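Local coordinates for lactococcal prophage ps3 protein 05 (Staphylococcus epidermidis ATCC 12228, PDB 3G8W) that is probably a GNAT-family acetyltransferase, expected to move an acetyl group from acetyl-coenzyme A to an acceptor that is not known, at residues 9-12 against 13-16; 131-135 against 136-140. All blocks are in the same frame, centred on the assembly; numbering follows the deposited sequence.

Contact 1. Residues 9-12 against 13-16; sequences LLNQ and NDLD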
ATOM      1  N   LEU B   9       2.435 -10.636  20.773  1.00 52.24           N
ATOM      2  CA  LEU B   9       1.474  -9.945  19.939  1.00 51.88           C
ATOM      3  C   LEU B   9       0.565  -9.100  20.825  1.00 51.93           C
ATOM      4  O   LEU B   9      -0.093  -9.618  21.742  1.00 51.97           O
ATOM      5  CB  LEU B   9       0.633 -10.949  19.153  1.00 51.53           C
ATOM      6  CG  LEU B   9      -0.410 -10.337  18.229  1.00 51.32           C
ATOM      7  CD1 LEU B   9       0.268  -9.707  17.013  1.00 51.74           C
ATOM      8  CD2 LEU B   9      -1.412 -11.384  17.804  1.00 51.18           C
ATOM      9  N   LEU B  10       0.560  -7.795  20.570  1.00 51.45           N
ATOM     10  CA  LEU B  10      -0.447  -6.916  21.160  1.00 50.72           C
ATOM     11  C   LEU B  10      -1.833  -7.264  20.637  1.00 50.25           C
ATOM     12  O   LEU B  10      -1.970  -7.886  19.582  1.00 50.09           O
ATOM     13  CB  LEU B  10      -0.128  -5.452  20.869  1.00 50.64           C
ATOM     14  CG  LEU B  10       0.489  -4.673  22.023  1.00 50.97           C
ATOM     15  CD1 LEU B  10       1.590  -5.485  22.726  1.00 51.17           C
ATOM     16  CD2 LEU B  10       0.978  -3.302  21.566  1.00 50.23           C
ATOM     17  N   ASN B  11      -2.851  -6.852  21.384  1.00 49.74           N
ATOM     18  CA  ASN B  11      -4.233  -7.147  21.060  1.00 48.82           C
ATOM     19  C   ASN B  11      -5.125  -6.050  21.660  1.00 48.91           C
ATOM     20  O   ASN B  11      -4.633  -5.181  22.386  1.00 48.99           O
ATOM     21  CB  ASN B  11      -4.586  -8.517  21.641  1.00 48.22           C
ATOM     22  CG  ASN B  11      -5.081  -8.425  23.058  1.00 47.47           C
ATOM     23  OD1 ASN B  11      -6.207  -8.005  23.283  1.00 47.07           O
ATOM     24  ND2 ASN B  11      -4.247  -8.797  24.021  1.00 47.14           N
ATOM     25  N   GLN B  12      -6.432  -6.104  21.396  1.00 48.69           N
ATOM     26  CA  GLN B  12      -7.379  -5.104  21.932  1.00 47.98           C
ATOM     27  C   GLN B  12      -7.430  -4.960  23.467  1.00 46.49           C
ATOM     28  O   GLN B  12      -8.108  -4.075  23.984  1.00 45.70           O
ATOM     29  CB  GLN B  12      -8.785  -5.268  21.330  1.00 49.04           C
ATOM     30  CG  GLN B  12      -9.156  -6.684  20.885  1.00 50.31           C
ATOM     31  CD  GLN B  12     -10.393  -6.723  19.983  1.00 50.96           C
ATOM     32  OE1 GLN B  12     -11.201  -5.789  19.962  1.00 51.30           O
ATOM     33  NE2 GLN B  12     -10.544  -7.814  19.238  1.00 51.26           N
ATOM     34  N   ASN B  13      -6.692  -5.811  24.175  1.00 45.62           N
ATOM     35  CA  ASN B  13      -6.481  -5.677  25.623  1.00 45.17           C
ATOM     36  C   ASN B  13      -5.357  -4.710  25.969  1.00 45.12           C
ATOM     37  O   ASN B  13      -5.052  -4.502  27.135  1.00 45.31           O
ATOM     38  CB  ASN B  13      -6.126  -7.027  26.241  1.00 44.54           C
ATOM     39  CG  ASN B  13      -7.319  -7.746  26.793  1.00 43.74           C
ATOM     40  OD1 ASN B  13      -7.926  -8.576  26.116  1.00 43.22           O
ATOM     41  ND2 ASN B  13      -7.671  -7.435  28.032  1.00 43.81           N
ATOM     42  N   ASP B  14      -4.728  -4.135  24.961  1.00 44.81           N
ATOM     43  CA  ASP B  14      -3.574  -3.297  25.199  1.00 44.96           C
ATOM     44  C   ASP B  14      -3.797  -1.876  24.700  1.00 44.81           C
ATOM     45  O   ASP B  14      -2.889  -1.044  24.740  1.00 44.31           O
ATOM     46  CB  ASP B  14      -2.328  -3.934  24.561  1.00 44.83           C
ATOM     47  CG  ASP B  14      -2.001  -5.307  25.158  1.00 45.01           C
ATOM     48  OD1 ASP B  14      -1.859  -5.420  26.403  1.00 44.17           O
ATOM     49  OD2 ASP B  14      -1.885  -6.275  24.373  1.00 45.19           O
ATOM     50  N   LEU B  15      -5.015  -1.593  24.251  1.00 44.90           N
ATOM     51  CA  LEU B  15      -5.325  -0.276  23.733  1.00 45.55           C
ATOM     52  C   LEU B  15      -4.837   0.808  24.692  1.00 46.55           C
ATOM     53  O   LEU B  15      -4.188   1.759  24.263  1.00 46.91           O
ATOM     54  CB  LEU B  15      -6.817  -0.135  23.451  1.00 44.79           C
ATOM     55  CG  LEU B  15      -7.278   1.179  22.814  1.00 44.47           C
ATOM     56  CD1 LEU B  15      -6.561   1.443  21.511  1.00 43.88           C
ATOM     57  CD2 LEU B  15      -8.793   1.179  22.600  1.00 44.38           C
ATOM     58  N   ASP B  16      -5.127   0.639  25.982  1.00 47.65           N
ATOM     59  CA  ASP B  16      -4.681   1.574  27.019  1.00 48.89           C
ATOM     60  C   ASP B  16      -3.175   1.847  26.925  1.00 49.54           C
ATOM     61  O   ASP B  16      -2.756   2.970  26.610  1.00 49.60           O
ATOM     62  CB  ASP B  16      -5.055   1.059  28.419  1.00 49.25           C
ATOM     63  CG  ASP B  16      -6.568   0.944  28.624  1.00 50.13           C
ATOM     64  OD1 ASP B  16      -7.302   0.999  27.608  1.00 50.44           O
ATOM     65  OD2 ASP B  16      -7.026   0.791  29.797  1.00 49.92           O
TER
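The carboxylate of D14 lies across the flank of L10, its OD2 coming to 3.7 Å from L10 CG while the two side chains pass each other at a slant. From this place the same oxygen accepts the backbone N-H of N11, OD2 to N11 N being 3.2 Å, on the lone pair that faces away from OD1. With CG anti to the carbonyl carbon (chi1 -62°), the D14 carboxylate is directed back toward the backbone N of N11. Its other oxygen, OD1, forms a salt bridge with R8, so the group is tied to the chain on two sides and a negative charge is likely. The bend is a type I beta turn from N11 to D14, closed by D14 N on N11 O at 2.8 Å; it leads from strand 6-9 of the GNAT fold into helix 15-24, with D14 in the N-cap position but giving no capping bond from its side chain. N11 runs alongside the N13 side chain, and N11 OD1 faces N13 N, in a bond modelled too short for its length to be trusted. The side chains of N11 and D14 cross at about a right angle, with amide and carboxylate planes 59° apart. L10 is buried against I57 and F61 of strand 55-62 and L66 of strand 65-74, whereas L15 leans on L44 and L48 of helix 41-48.

Contact 2. Residues 131-135 against 136-140; sequences VFFSS and IGFEN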
ATOM      1  N   VAL B 131      19.869   4.799  10.028  1.00 39.70           N
ATOM      2  CA  VAL B 131      20.982   4.116  10.661  1.00 37.68           C
ATOM      3  C   VAL B 131      20.526   2.860  11.440  1.00 38.48           C
ATOM      4  O   VAL B 131      21.091   1.768  11.284  1.00 39.70           O
ATOM      5  CB  VAL B 131      21.752   5.066  11.603  1.00 35.11           C
ATOM      6  CG1 VAL B 131      22.866   4.318  12.294  1.00 32.98           C
ATOM      7  CG2 VAL B 131      22.295   6.241  10.832  1.00 32.96           C
ATOM      8  N   PHE B 132      19.512   3.000  12.277  1.00 37.38           N
ATOM      9  CA  PHE B 132      19.014   1.837  12.958  1.00 37.16           C
ATOM     10  C   PHE B 132      18.616   0.700  11.995  1.00 38.54           C
ATOM     11  O   PHE B 132      19.175  -0.405  12.070  1.00 37.73           O
ATOM     12  CB  PHE B 132      17.867   2.211  13.872  1.00 35.96           C
ATOM     13  CG  PHE B 132      17.348   1.065  14.675  1.00 35.81           C
ATOM     14  CD1 PHE B 132      18.104   0.536  15.713  1.00 34.78           C
ATOM     15  CD2 PHE B 132      16.085   0.517  14.387  1.00 35.68           C
ATOM     16  CE1 PHE B 132      17.620  -0.528  16.455  1.00 36.87           C
ATOM     17  CE2 PHE B 132      15.578  -0.567  15.121  1.00 36.33           C
ATOM     18  CZ  PHE B 132      16.329  -1.096  16.164  1.00 36.78           C
ATOM     19  N   PHE B 133      17.677   0.965  11.082  1.00 39.60           N
ATOM     20  CA  PHE B 133      17.107  -0.133  10.273  1.00 40.62           C
ATOM     21  C   PHE B 133      18.120  -0.652   9.315  1.00 39.73           C
ATOM     22  O   PHE B 133      18.108  -1.802   8.905  1.00 40.80           O
ATOM     23  CB  PHE B 133      15.824   0.281   9.554  1.00 40.47           C
ATOM     24  CG  PHE B 133      14.666   0.407  10.489  1.00 41.69           C
ATOM     25  CD1 PHE B 133      13.966  -0.736  10.895  1.00 41.41           C
ATOM     26  CD2 PHE B 133      14.311   1.656  11.016  1.00 41.41           C
ATOM     27  CE1 PHE B 133      12.912  -0.646  11.804  1.00 42.18           C
ATOM     28  CE2 PHE B 133      13.253   1.773  11.904  1.00 42.01           C
ATOM     29  CZ  PHE B 133      12.542   0.619  12.310  1.00 42.38           C
ATOM     30  N   SER B 134      19.030   0.227   8.991  1.00 38.59           N
ATOM     31  CA  SER B 134      20.044  -0.092   8.067  1.00 37.26           C
ATOM     32  C   SER B 134      20.977  -1.081   8.757  1.00 37.24           C
ATOM     33  O   SER B 134      21.450  -2.054   8.165  1.00 37.23           O
ATOM     34  CB  SER B 134      20.720   1.195   7.729  1.00 35.95           C
ATOM     35  OG  SER B 134      21.930   0.906   7.154  1.00 37.49           O
ATOM     36  N   SER B 135      21.189  -0.857  10.043  1.00 37.79           N
ATOM     37  CA  SER B 135      22.097  -1.679  10.810  1.00 37.27           C
ATOM     38  C   SER B 135      21.474  -3.048  11.014  1.00 38.53           C
ATOM     39  O   SER B 135      22.164  -4.015  11.325  1.00 39.12           O
ATOM     40  CB  SER B 135      22.373  -1.028  12.142  1.00 36.08           C
ATOM     41  OG  SER B 135      21.499  -1.522  13.117  1.00 35.44           O
ATOM     42  N   ILE B 136      20.166  -3.133  10.829  1.00 38.72           N
ATOM     43  CA  ILE B 136      19.504  -4.408  10.929  1.00 40.44           C
ATOM     44  C   ILE B 136      19.649  -5.247   9.637  1.00 41.77           C
ATOM     45  O   ILE B 136      19.665  -6.477   9.694  1.00 43.02           O
ATOM     46  CB  ILE B 136      18.060  -4.222  11.405  1.00 40.68           C
ATOM     47  CG1 ILE B 136      18.086  -4.045  12.915  1.00 40.84           C
ATOM     48  CG2 ILE B 136      17.183  -5.380  11.019  1.00 40.09           C
ATOM     49  CD1 ILE B 136      16.910  -3.297  13.415  1.00 42.27           C
ATOM     50  N   GLY B 137      19.805  -4.589   8.491  1.00 41.70           N
ATOM     51  CA  GLY B 137      20.059  -5.299   7.237  1.00 41.09           C
ATOM     52  C   GLY B 137      19.183  -4.833   6.087  1.00 41.31           C
ATOM     53  O   GLY B 137      19.220  -5.408   5.002  1.00 39.90           O
ATOM     54  N   PHE B 138      18.406  -3.780   6.339  1.00 41.32           N
ATOM     55  CA  PHE B 138      17.588  -3.165   5.333  1.00 41.82           C
ATOM     56  C   PHE B 138      18.478  -2.413   4.380  1.00 42.90           C
ATOM     57  O   PHE B 138      19.568  -1.985   4.740  1.00 44.65           O
ATOM     58  CB  PHE B 138      16.604  -2.217   5.982  1.00 41.00           C
ATOM     59  CG  PHE B 138      15.435  -2.893   6.644  1.00 39.98           C
ATOM     60  CD1 PHE B 138      14.167  -2.793   6.095  1.00 40.39           C
ATOM     61  CD2 PHE B 138      15.584  -3.579   7.842  1.00 40.31           C
ATOM     62  CE1 PHE B 138      13.048  -3.385   6.738  1.00 41.22           C
ATOM     63  CE2 PHE B 138      14.470  -4.182   8.505  1.00 39.87           C
ATOM     64  CZ  PHE B 138      13.212  -4.082   7.958  1.00 40.05           C
ATOM     65  N   GLU B 139      18.032  -2.286   3.144  1.00 44.86           N
ATOM     66  CA  GLU B 139      18.831  -1.661   2.091  1.00 45.08           C
ATOM     67  C   GLU B 139      17.924  -0.783   1.290  1.00 45.29           C
ATOM     68  O   GLU B 139      16.723  -0.922   1.367  1.00 46.22           O
ATOM     69  CB  GLU B 139      19.470  -2.710   1.210  1.00 45.42           C
ATOM     70  CG  GLU B 139      20.562  -3.472   1.908  1.00 47.22           C
ATOM     71  CD  GLU B 139      21.240  -4.501   1.023  1.00 48.88           C
ATOM     72  OE1 GLU B 139      22.460  -4.714   1.202  1.00 49.85           O
ATOM     73  OE2 GLU B 139      20.569  -5.093   0.146  1.00 49.76           O
ATOM     74  N   ASN B 140      18.500   0.159   0.563  1.00 46.92           N
ATOM     75  CA  ASN B 140      17.735   1.142  -0.187  1.00 48.34           C
ATOM     76  C   ASN B 140      16.961   0.506  -1.339  1.00 48.00           C
ATOM     77  O   ASN B 140      17.519  -0.271  -2.104  1.00 47.99           O
ATOM     78  CB  ASN B 140      18.681   2.226  -0.717  1.00 50.06           C
ATOM     79  CG  ASN B 140      19.203   3.127   0.383  1.00 52.29           C
ATOM     80  OD1 ASN B 140      18.521   4.072   0.793  1.00 53.74           O
ATOM     81  ND2 ASN B 140      20.427   2.853   0.864  1.00 52.90           N
TER
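The carbonyl oxygen of F133 is gripped by two backbone N-H groups, G137 N and F138 N, each 3.3 Å from F133 O and arriving from opposite faces of its carbonyl plane. A further, weak bond comes from I136 N. At the preceding carbonyl, S135 OG donates to F132 O at 2.8 Å, in the carbonyl plane and on a lone pair, and S135 OG also bonds to R100 of helix 96-112. F138 N on F133 O and a weak bond from G137 N to S134 O (3.0 Å), with the positive phi of G137 (132°), make a Schellman motif that ends helix 127-136 and turns the chain into strand 139-150, a helix-to-strand connection in the C-terminal half of the GNAT fold. The reversal brings F138 back against the last turn of the helix, where F138 CB lies 3.3 Å from F133 O. Its ring offers a face to the edge of F133 in a T-shaped stack, with centroids 5.8 Å apart and planes at 80°. On the other flank I136 lays CD1 over a face of the F132 ring, a CH-pi contact 3.9 Å from the centroid and displaced toward CE2 and CZ. I136 CG1 points this way because it is anti to the carbonyl carbon (chi1 -80°); the CG2 branch instead meets the edge of the F138 ring. F133 and F138 both pack on I120 of strand 117-123, while F132 and I136 face helix 96-112.

In the fold
Contacts 1 and 2 lie on opposite sides of the chain's centre, their own centres 28 Å apart, and share no helix or strand. Contact 1 leads from edge strand 6-9 into a helix; contact 2 leads from a helix into strand 139-150, the other outermost strand of the sheet. Each is partly buried, but the chemistry differs. At 9-16 a main-chain turn bond is supplemented by polar side chains, with a carboxylate tied to backbone and arginine, and leucines provide the apolar anchorage. At 131-140 the helix end is closed mainly by main-chain bonds; F133 and F138 pack on the sheet, F132 and I136 on helix 96-112.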